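Local coordinates for choloylglycine hydrolase (Clostridium perfringens, PDB 2BJF) that hydrolyses the amide bond of glycine- and taurine-conjugated bile salts, releasing free bile acid and the amino acid, and can also act as an amine N-acyltransferase, at the interface of chains A and B and the interface of chains A and C. Coordinates in Å, arbitrary orientation; residue numbers count along the deposited sequence, not the author numbering. Chains: chain A/B/C, Choloylglycine hydrolase.

Contact 1: the interface of chains A and B. Residues chain A 221, 223, 260, 262, 265; chain B 216, 231, 235, 254, 258.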
# COMPACT_ATOMS: atom_id res chain seq x y z
N GLY A 221 -3.63 3.08 -5.32
CA GLY A 221 -4.99 3.38 -5.80
C GLY A 221 -5.51 4.79 -5.67
O GLY A 221 -6.64 5.07 -6.06
N PHE A 223 -5.20 9.18 -6.14
CA PHE A 223 -5.24 10.03 -7.32
C PHE A 223 -4.08 11.03 -7.42
O PHE A 223 -4.13 11.96 -8.23
CB PHE A 223 -6.59 10.75 -7.41
CG PHE A 223 -7.77 9.82 -7.49
CD1 PHE A 223 -8.19 9.31 -8.72
CD2 PHE A 223 -8.46 9.45 -6.34
CE1 PHE A 223 -9.28 8.45 -8.79
CE2 PHE A 223 -9.55 8.58 -6.41
CZ PHE A 223 -9.96 8.08 -7.64
N ALA A 260 -8.90 8.44 -13.84
CA ALA A 260 -9.80 9.59 -13.87
C ALA A 260 -10.29 9.95 -12.47
O ALA A 260 -10.59 9.08 -11.66
CB ALA A 260 -10.98 9.31 -14.80
N VAL A 262 -12.95 11.45 -9.74
CA VAL A 262 -14.40 11.31 -9.55
C VAL A 262 -14.90 12.36 -8.56
O VAL A 262 -14.27 12.58 -7.52
CB VAL A 262 -14.75 9.88 -9.03
CG1 VAL A 262 -16.26 9.69 -8.92
CG2 VAL A 262 -14.14 8.81 -9.92
N SER A 265 -14.26 13.11 -4.18
CA SER A 265 -13.18 12.40 -3.48
C SER A 265 -11.79 13.02 -3.60
O SER A 265 -10.89 12.66 -2.83
CB SER A 265 -13.14 10.92 -3.91
OG SER A 265 -13.24 10.79 -5.31
N LEU B 216 -5.83 10.58 0.33
CA LEU B 216 -6.24 9.19 0.06
C LEU B 216 -5.08 8.22 -0.17
O LEU B 216 -5.31 7.05 -0.49
CB LEU B 216 -7.21 9.13 -1.13
CG LEU B 216 -8.64 9.66 -0.97
CD1 LEU B 216 -9.44 9.34 -2.22
CD2 LEU B 216 -9.32 9.07 0.26
N ARG B 231 -12.48 0.88 -2.62
CA ARG B 231 -12.52 2.04 -3.51
C ARG B 231 -13.94 2.54 -3.76
O ARG B 231 -14.21 3.72 -3.58
CB ARG B 231 -11.79 1.76 -4.82
CG ARG B 231 -10.28 1.62 -4.67
CD ARG B 231 -9.51 2.17 -5.88
NE ARG B 231 -9.86 1.50 -7.14
CZ ARG B 231 -9.39 0.31 -7.52
NH1 ARG B 231 -8.57 -0.39 -6.75
NH2 ARG B 231 -9.77 -0.19 -8.69
N LEU B 235 -15.43 6.19 -2.62
CA LEU B 235 -15.80 7.09 -3.73
C LEU B 235 -17.28 7.47 -3.64
O LEU B 235 -17.64 8.63 -3.88
CB LEU B 235 -15.51 6.45 -5.09
CG LEU B 235 -14.05 6.23 -5.51
CD1 LEU B 235 -14.03 5.57 -6.87
CD2 LEU B 235 -13.25 7.52 -5.53
N HIS B 254 -19.11 7.14 -13.46
CA HIS B 254 -17.80 7.62 -13.01
C HIS B 254 -17.27 6.81 -11.83
O HIS B 254 -16.09 6.47 -11.79
CB HIS B 254 -17.84 9.11 -12.67
CG HIS B 254 -17.82 10.00 -13.87
ND1 HIS B 254 -16.69 10.16 -14.65
CD2 HIS B 254 -18.78 10.78 -14.43
CE1 HIS B 254 -16.96 11.00 -15.64
NE2 HIS B 254 -18.22 11.39 -15.52
N ASN B 258 -13.89 3.56 -12.02
CA ASN B 258 -12.69 3.49 -11.20
C ASN B 258 -12.30 2.06 -10.82
O ASN B 258 -11.12 1.78 -10.59
CB ASN B 258 -12.87 4.34 -9.94
CG ASN B 258 -11.62 4.35 -9.07
OD1 ASN B 258 -11.53 3.60 -8.09
ND2 ASN B 258 -10.65 5.17 -9.43
O HOH W 1 -11.34 6.54 -12.03
O HOH W 2 -16.00 10.36 -5.38
O HOH W 3 -8.19 5.32 -8.18
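With CG anti to the backbone N (chi1 -178°), B:Asn258, which directly follows helix 249-257, reaches its carboxamide across to the CZ and CE1 atoms of the A:Phe223 ring, whose CG, anti to the carbonyl carbon (chi1 -59°), carries the ring to the boundary. The amide nitrogen ND2 lies 3.5 Å from ring atom CZ, and the amide and ring planes are 43° apart, so the two neither stack nor meet squarely. CZ also touches methyl CD2 of B:Leu235, from helix 225-243; the same methyl packs against CB of A:Ser265 at 3.8 Å. Beside them, CG2 of A:Val262 rests on the backbone oxygen of B:His254.

Polar groups join the chains through water. ND2 of B:Asn258 pairs almost linearly with water 3 (2.8 Å) and water 1 (3.0 Å), which continue to the carbonyl oxygens of A:Gly221 and A:Ala260. Water 2 links OG of A:Ser265 to O of B:Leu235, while that hydroxyl also bonds A:Val262 O within its own chain. Behind the amide, B:Arg231 grips B:Asn258 side-on, NE to OD1 at 2.9 Å and NH2 to the backbone O, which fixes the carboxamide's rotation and presents ND2 to both waters. The patch thus joins two subunits of the homotetramer through apolar contacts and water bridges.

Contact 2: the interface of chains A and C. Residues chain A 184, 187-188, 190; chain C 207-210.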
# COMPACT_ATOMS: atom_id res chain seq x y z
N ALA A 184 12.31 6.48 -12.24
CA ALA A 184 12.99 5.77 -11.15
C ALA A 184 11.99 5.10 -10.20
O ALA A 184 12.26 4.02 -9.67
CB ALA A 184 13.92 6.71 -10.39
N ASN A 187 10.75 1.46 -10.91
CA ASN A 187 11.62 0.38 -10.43
C ASN A 187 11.17 -0.27 -9.12
O ASN A 187 11.54 -1.42 -8.84
CB ASN A 187 13.05 0.88 -10.29
CG ASN A 187 13.69 1.22 -11.63
OD1 ASN A 187 13.37 0.62 -12.66
ND2 ASN A 187 14.62 2.17 -11.61
N GLN A 188 10.38 0.45 -8.33
CA GLN A 188 9.87 -0.08 -7.06
C GLN A 188 8.79 -1.13 -7.28
O GLN A 188 8.45 -1.88 -6.35
CB GLN A 188 9.34 1.04 -6.17
CG GLN A 188 10.43 1.91 -5.54
CD GLN A 188 11.43 1.11 -4.71
OE1 GLN A 188 12.62 1.06 -5.03
NE2 GLN A 188 10.95 0.47 -3.65
N VAL A 190 8.76 -3.59 -9.81
CA VAL A 190 9.22 -4.72 -10.63
C VAL A 190 8.57 -6.05 -10.23
O VAL A 190 8.55 -7.00 -11.01
CB VAL A 190 10.78 -4.87 -10.63
CG1 VAL A 190 11.44 -3.69 -11.32
CG2 VAL A 190 11.32 -5.03 -9.21
N LEU C 207 13.25 -1.98 -16.49
CA LEU C 207 13.16 -1.67 -15.07
C LEU C 207 14.09 -2.58 -14.29
O LEU C 207 14.11 -3.79 -14.50
CB LEU C 207 11.72 -1.81 -14.55
CG LEU C 207 10.59 -1.05 -15.25
CD1 LEU C 207 9.27 -1.30 -14.55
CD2 LEU C 207 10.88 0.45 -15.33
N THR C 208 14.87 -1.98 -13.39
CA THR C 208 15.85 -2.72 -12.59
C THR C 208 15.61 -2.51 -11.10
O THR C 208 15.35 -1.39 -10.65
CB THR C 208 17.31 -2.36 -12.99
OG1 THR C 208 18.24 -3.07 -12.16
CG2 THR C 208 17.57 -0.86 -12.86
N ALA C 209 15.69 -3.59 -10.33
CA ALA C 209 15.58 -3.52 -8.88
C ALA C 209 16.66 -2.60 -8.34
O ALA C 209 17.83 -2.73 -8.71
CB ALA C 209 15.71 -4.90 -8.27
N LEU C 210 16.27 -1.66 -7.49
CA LEU C 210 17.22 -0.67 -6.96
C LEU C 210 17.84 -1.11 -5.64
O LEU C 210 18.82 -0.52 -5.19
CB LEU C 210 16.56 0.71 -6.84
CG LEU C 210 16.01 1.31 -8.15
CD1 LEU C 210 15.48 2.71 -7.91
CD2 LEU C 210 17.04 1.33 -9.27
O HOH W 4 13.49 -1.25 -6.74
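A:Asn187, in the 3-10 helix 187-189, presses its short side chain against the backbone of C:Thr208 and the branched end of C:Leu210, and this is the closely packed part of a two-fold symmetric interface between subunits of the homotetramer, a dimer of dimers. CG lies anti to the carbonyl carbon (chi1 -67°), which carries the carboxamide across to the end of strand 205-208. There OD1 accepts a hydrogen bond from C:Thr208 N at 3.1 Å. The N-H comes from above the amide plane, 61° out of it, and the angle at the hydrogen is 144°, so the bond is bent and uses no lone-pair direction. CB of C:Leu207 also lies against OD1.

On its other flank the asparagine meets C:Leu210, the two side chains crossing at about a right angle. The leucine CG packs on CB of A:Asn187 at 3.7 Å, while its methyl CD2 approaches ND2 at 3.5 Å. Next to this, A:Val190 and C:Leu207 run past one another in opposite directions, with CG1 touching CB. These apolar groups flank the polar contact on both sides.

The looser side lies towards A:Gln188, where water takes the place of direct contact. The glutamine OE1 stays 4.4 Å from CB of C:Leu210. Water 4 bonds OE1 of A:Gln188 and the backbone oxygen of A:Asn187, so that one water ties the 3-10 turn to the partner's backbone. C:Leu210 N pairs with this water at 2.9 Å, nearly straight at its hydrogen.

About 26 Å separates the centres of contact 1 and contact 2, and they have no residue in common. Chain A enters both, but with different segments: contact 1 draws on loop residues between 221 and 265, contact 2 on the end of helix 179-186 and the turn that follows. Each interface is two-fold symmetric, so every patch recurs with the chains exchanged. Because chain A contributes to both, it holds two different neighbours at once, in keeping with a homotetramer built as a dimer of dimers. The centre of contact 1 lies about 13 Å from the nucleophile A:Cys2, that of contact 2 about 22 Å; the structure alone does not show whether assembly influences catalysis.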